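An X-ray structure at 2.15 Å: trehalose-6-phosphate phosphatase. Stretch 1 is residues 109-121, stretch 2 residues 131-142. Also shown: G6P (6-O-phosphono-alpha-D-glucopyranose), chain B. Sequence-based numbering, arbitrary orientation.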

# COMPACT_ATOMS: atom_id res chain seq x y z
N ASP A 109 8.27 -19.80 -1.18
CA ASP A 109 8.20 -20.67 -2.35
C ASP A 109 7.59 -19.92 -3.53
O ASP A 109 6.40 -19.59 -3.51
CB ASP A 109 7.39 -21.93 -2.02
CG ASP A 109 7.18 -22.83 -3.23
OD1 ASP A 109 8.04 -22.81 -4.14
OD2 ASP A 109 6.16 -23.56 -3.26
N MSE A 110 8.40 -19.66 -4.55
CA MSE A 110 7.97 -18.84 -5.67
C MSE A 110 7.81 -19.63 -6.97
O MSE A 110 7.73 -19.06 -8.05
CB MSE A 110 8.96 -17.69 -5.89
CG MSE A 110 9.16 -16.80 -4.67
SE MSE A 110 7.59 -15.71 -4.25
CE MSE A 110 7.63 -14.53 -5.80
N SER A 111 7.74 -20.95 -6.85
CA SER A 111 7.67 -21.82 -8.03
C SER A 111 6.34 -21.68 -8.78
O SER A 111 6.18 -22.23 -9.87
CB SER A 111 7.88 -23.28 -7.62
OG SER A 111 6.95 -23.68 -6.63
N TRP A 112 5.41 -20.93 -8.20
CA TRP A 112 4.08 -20.76 -8.78
C TRP A 112 4.05 -19.78 -9.95
O TRP A 112 3.08 -19.73 -10.70
CB TRP A 112 3.09 -20.30 -7.70
CG TRP A 112 3.50 -19.01 -7.01
CD1 TRP A 112 4.13 -18.89 -5.80
CD2 TRP A 112 3.31 -17.67 -7.49
NE1 TRP A 112 4.34 -17.57 -5.50
CE2 TRP A 112 3.85 -16.80 -6.52
CE3 TRP A 112 2.73 -17.13 -8.64
CZ2 TRP A 112 3.83 -15.41 -6.67
CZ3 TRP A 112 2.71 -15.75 -8.79
CH2 TRP A 112 3.26 -14.91 -7.81
N MSE A 113 5.11 -19.00 -10.11
CA MSE A 113 5.11 -17.92 -11.10
C MSE A 113 4.95 -18.42 -12.53
O MSE A 113 4.18 -17.84 -13.31
CB MSE A 113 6.38 -17.09 -10.97
CG MSE A 113 6.53 -16.43 -9.61
SE MSE A 113 7.38 -14.68 -9.70
CE MSE A 113 6.00 -13.72 -10.68
N SER A 114 5.68 -19.47 -12.89
CA SER A 114 5.59 -20.04 -14.23
C SER A 114 4.17 -20.48 -14.53
O SER A 114 3.63 -20.21 -15.60
CB SER A 114 6.54 -21.22 -14.39
OG SER A 114 7.88 -20.82 -14.16
N GLU A 115 3.57 -21.17 -13.57
CA GLU A 115 2.21 -21.69 -13.72
C GLU A 115 1.22 -20.57 -13.96
O GLU A 115 0.34 -20.67 -14.82
CB GLU A 115 1.81 -22.50 -12.47
CG GLU A 115 2.76 -23.65 -12.15
CD GLU A 115 2.46 -24.30 -10.81
OE1 GLU A 115 2.11 -23.58 -9.85
OE2 GLU A 115 2.58 -25.54 -10.71
N VAL A 116 1.36 -19.49 -13.20
CA VAL A 116 0.47 -18.34 -13.33
C VAL A 116 0.71 -17.61 -14.64
O VAL A 116 -0.24 -17.19 -15.31
CB VAL A 116 0.63 -17.36 -12.16
CG1 VAL A 116 0.05 -15.99 -12.51
CG2 VAL A 116 -0.02 -17.93 -10.91
N GLU A 117 1.98 -17.44 -15.01
CA GLU A 117 2.32 -16.78 -16.26
C GLU A 117 1.73 -17.53 -17.45
O GLU A 117 1.21 -16.91 -18.39
CB GLU A 117 3.84 -16.66 -16.43
CG GLU A 117 4.26 -15.98 -17.73
CD GLU A 117 5.75 -15.66 -17.79
OE1 GLU A 117 6.51 -16.12 -16.91
OE2 GLU A 117 6.15 -14.95 -18.73
N GLU A 118 1.81 -18.85 -17.41
CA GLU A 118 1.27 -19.69 -18.48
C GLU A 118 -0.24 -19.48 -18.61
O GLU A 118 -0.76 -19.38 -19.72
CB GLU A 118 1.58 -21.16 -18.22
CG GLU A 118 1.00 -22.11 -19.27
CD GLU A 118 1.18 -23.57 -18.90
OE1 GLU A 118 0.85 -24.43 -19.75
OE2 GLU A 118 1.64 -23.86 -17.78
N ILE A 119 -0.92 -19.40 -17.48
CA ILE A 119 -2.36 -19.19 -17.48
C ILE A 119 -2.73 -17.83 -18.07
O ILE A 119 -3.63 -17.72 -18.90
CB ILE A 119 -2.95 -19.31 -16.06
CG1 ILE A 119 -2.84 -20.76 -15.57
CG2 ILE A 119 -4.40 -18.86 -16.04
CD1 ILE A 119 -3.36 -20.97 -14.16
N PHE A 120 -2.01 -16.79 -17.64
CA PHE A 120 -2.30 -15.44 -18.09
C PHE A 120 -1.91 -15.24 -19.56
O PHE A 120 -2.56 -14.49 -20.28
CB PHE A 120 -1.57 -14.41 -17.22
CG PHE A 120 -2.23 -14.18 -15.89
CD1 PHE A 120 -3.54 -14.58 -15.67
CD2 PHE A 120 -1.55 -13.55 -14.86
CE1 PHE A 120 -4.16 -14.36 -14.45
CE2 PHE A 120 -2.16 -13.33 -13.63
CZ PHE A 120 -3.46 -13.74 -13.43
N LYS A 121 -0.86 -15.93 -19.99
CA LYS A 121 -0.48 -15.91 -21.40
C LYS A 121 -1.59 -16.54 -22.23
O LYS A 121 -1.93 -16.05 -23.31
CB LYS A 121 0.83 -16.66 -21.63
CG LYS A 121 2.08 -15.83 -21.42
CD LYS A 121 3.32 -16.63 -21.78
CE LYS A 121 4.59 -15.84 -21.55
NZ LYS A 121 5.80 -16.69 -21.74
C1 G6P B . -1.66 -0.98 -11.50
C2 G6P B . -0.44 -1.81 -11.88
C3 G6P B . -0.62 -3.27 -11.51
C4 G6P B . -0.87 -3.40 -10.02
C5 G6P B . -1.88 -2.40 -9.44
C6 G6P B . -1.51 -2.00 -8.00
O1 G6P B . -2.80 -1.28 -12.32
O2 G6P B . -0.19 -1.67 -13.27
O3 G6P B . 0.58 -4.01 -11.80
O4 G6P B . -1.30 -4.76 -9.85
O5 G6P B . -1.98 -1.14 -10.12
O6 G6P B . -1.16 -0.59 -7.92
P G6P B . -1.33 0.25 -6.54
O1P G6P B . -0.26 1.44 -6.39
O2P G6P B . -2.68 0.86 -6.52
O3P G6P B . -1.18 -0.80 -5.33
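Stretch 2 (131-142) TIEVKKASITWH

Stretch 2 is a β-hairpin that packs one face on the helix of stretch 1 through apolar side chains, with no hydrogen bond between the two and 598 Å² buried in all. Strands 131-134 and 139-142 are extended and pair antiparallel, T131 with H142 and E133 with T140 (E133 N to T140 O 2.6 Å); K135 N to S138 O, 2.8 Å, closes the turn. The first strand runs nearly antiparallel to the helix (crossing angle -165°, axes 9.3 Å apart at closest), the second nearly parallel to it (9° between directions, 9.2 Å). Side chains alternate along the strands, so I132, V134, I139 and W141 point toward the helix, while T131, E133 and T140 point away.

I139 is central. Its CD1 lies 3.7 Å from V116 CG1 and its CG1 3.2 Å from M113 CE, a tight contact, while its CG2 meets the edge of the F120 ring, 3.6 Å from F120 CD2. At F120, one turn beyond V116, the backbones come closest, 6.2 Å between F120 CA and W141 CA. Here W141 CB sits over the face of the F120 ring, 3.6 Å from its centroid, a CH-pi contact; the two aromatic planes are near parallel but slid apart and barely overlap. I132 CD1 reaches F120 CB at 3.6 Å, and V134 CG2 lies 3.7 Å from E117 OE2, the carboxylate oxygen that also makes a salt bridge to K121 NZ (3.5 Å).

At the other end the turn meets selenomethionines M110 and M113: M110 CE touches A137 CB at 3.5 Å, and M113 SE lies 3.7 Å from K136 O. W112 presents its ring edge to the turn, CZ2 3.5 Å from A137 O. On the side away from the helix, E133 OE1 and K135 NZ hydrogen-bond G6P O2 (3.0 Å) and G6P O3 (2.9 Å), respectively.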

# COMPACT_ATOMS: atom_id res chain seq x y z
N THR A 131 -3.47 -7.46 -21.56
CA THR A 131 -2.02 -7.38 -21.45
C THR A 131 -1.54 -8.11 -20.20
O THR A 131 -2.31 -8.32 -19.26
CB THR A 131 -1.53 -5.92 -21.43
OG1 THR A 131 -0.13 -5.87 -21.72
CG2 THR A 131 -1.79 -5.29 -20.07
N ILE A 132 -0.27 -8.50 -20.19
CA ILE A 132 0.29 -9.20 -19.05
C ILE A 132 1.45 -8.42 -18.46
O ILE A 132 2.29 -7.89 -19.19
CB ILE A 132 0.75 -10.63 -19.42
CG1 ILE A 132 1.12 -11.41 -18.15
CG2 ILE A 132 1.93 -10.58 -20.38
CD1 ILE A 132 1.44 -12.86 -18.41
N GLU A 133 1.49 -8.33 -17.14
CA GLU A 133 2.55 -7.61 -16.46
C GLU A 133 3.31 -8.54 -15.52
O GLU A 133 2.98 -8.64 -14.33
CB GLU A 133 1.99 -6.42 -15.68
CG GLU A 133 2.65 -5.09 -16.02
CD GLU A 133 2.11 -3.94 -15.21
OE1 GLU A 133 0.87 -3.81 -15.10
OE2 GLU A 133 2.92 -3.16 -14.67
N VAL A 134 4.31 -9.23 -16.05
CA VAL A 134 5.17 -10.07 -15.22
C VAL A 134 6.12 -9.18 -14.43
O VAL A 134 6.94 -8.47 -14.99
CB VAL A 134 5.97 -11.07 -16.07
CG1 VAL A 134 6.90 -11.88 -15.18
CG2 VAL A 134 5.02 -11.99 -16.84
N LYS A 135 5.98 -9.22 -13.11
CA LYS A 135 6.85 -8.45 -12.24
C LYS A 135 7.80 -9.40 -11.52
O LYS A 135 7.87 -10.58 -11.86
CB LYS A 135 6.03 -7.62 -11.25
CG LYS A 135 5.28 -6.46 -11.91
CD LYS A 135 4.29 -5.79 -10.97
CE LYS A 135 3.04 -6.62 -10.80
NZ LYS A 135 1.97 -5.91 -10.05
N LYS A 136 8.53 -8.90 -10.54
CA LYS A 136 9.58 -9.70 -9.91
C LYS A 136 9.03 -10.76 -8.96
O LYS A 136 9.58 -11.85 -8.87
CB LYS A 136 10.56 -8.79 -9.17
CG LYS A 136 11.25 -7.79 -10.09
CD LYS A 136 12.48 -7.16 -9.45
CE LYS A 136 13.17 -6.21 -10.42
NZ LYS A 136 14.39 -5.58 -9.84
N ALA A 137 7.94 -10.45 -8.26
CA ALA A 137 7.36 -11.40 -7.31
C ALA A 137 5.84 -11.50 -7.46
O ALA A 137 5.17 -12.14 -6.65
CB ALA A 137 7.72 -11.01 -5.88
N SER A 138 5.30 -10.88 -8.50
CA SER A 138 3.87 -10.92 -8.76
C SER A 138 3.58 -10.80 -10.25
O SER A 138 4.43 -10.36 -11.02
CB SER A 138 3.15 -9.80 -8.00
OG SER A 138 3.64 -8.53 -8.38
N ILE A 139 2.38 -11.19 -10.66
CA ILE A 139 1.99 -11.10 -12.06
C ILE A 139 0.58 -10.54 -12.20
O ILE A 139 -0.35 -10.99 -11.53
CB ILE A 139 2.06 -12.47 -12.76
CG1 ILE A 139 3.42 -13.13 -12.51
CG2 ILE A 139 1.78 -12.31 -14.25
CD1 ILE A 139 3.48 -14.58 -12.98
N THR A 140 0.43 -9.57 -13.09
CA THR A 140 -0.86 -8.93 -13.30
C THR A 140 -1.35 -9.13 -14.73
O THR A 140 -0.61 -8.92 -15.68
CB THR A 140 -0.80 -7.43 -13.01
OG1 THR A 140 -0.34 -7.22 -11.66
CG2 THR A 140 -2.16 -6.79 -13.19
N TRP A 141 -2.61 -9.54 -14.86
CA TRP A 141 -3.26 -9.62 -16.16
C TRP A 141 -4.28 -8.49 -16.29
O TRP A 141 -5.22 -8.40 -15.50
CB TRP A 141 -3.94 -10.98 -16.35
CG TRP A 141 -4.59 -11.15 -17.69
CD1 TRP A 141 -3.97 -11.26 -18.90
CD2 TRP A 141 -6.00 -11.24 -17.96
NE1 TRP A 141 -4.90 -11.41 -19.90
CE2 TRP A 141 -6.15 -11.40 -19.35
CE3 TRP A 141 -7.14 -11.19 -17.16
CZ2 TRP A 141 -7.40 -11.51 -19.96
CZ3 TRP A 141 -8.38 -11.30 -17.76
CH2 TRP A 141 -8.50 -11.46 -19.15
N HIS A 142 -4.08 -7.63 -17.28
CA HIS A 142 -4.96 -6.50 -17.52
C HIS A 142 -5.98 -6.80 -18.61
O HIS A 142 -5.64 -7.40 -19.62
CB HIS A 142 -4.16 -5.26 -17.91
CG HIS A 142 -3.20 -4.79 -16.87
ND1 HIS A 142 -3.58 -4.01 -15.80
CD2 HIS A 142 -1.86 -4.98 -16.74
CE1 HIS A 142 -2.52 -3.75 -15.05
NE2 HIS A 142 -1.47 -4.32 -15.60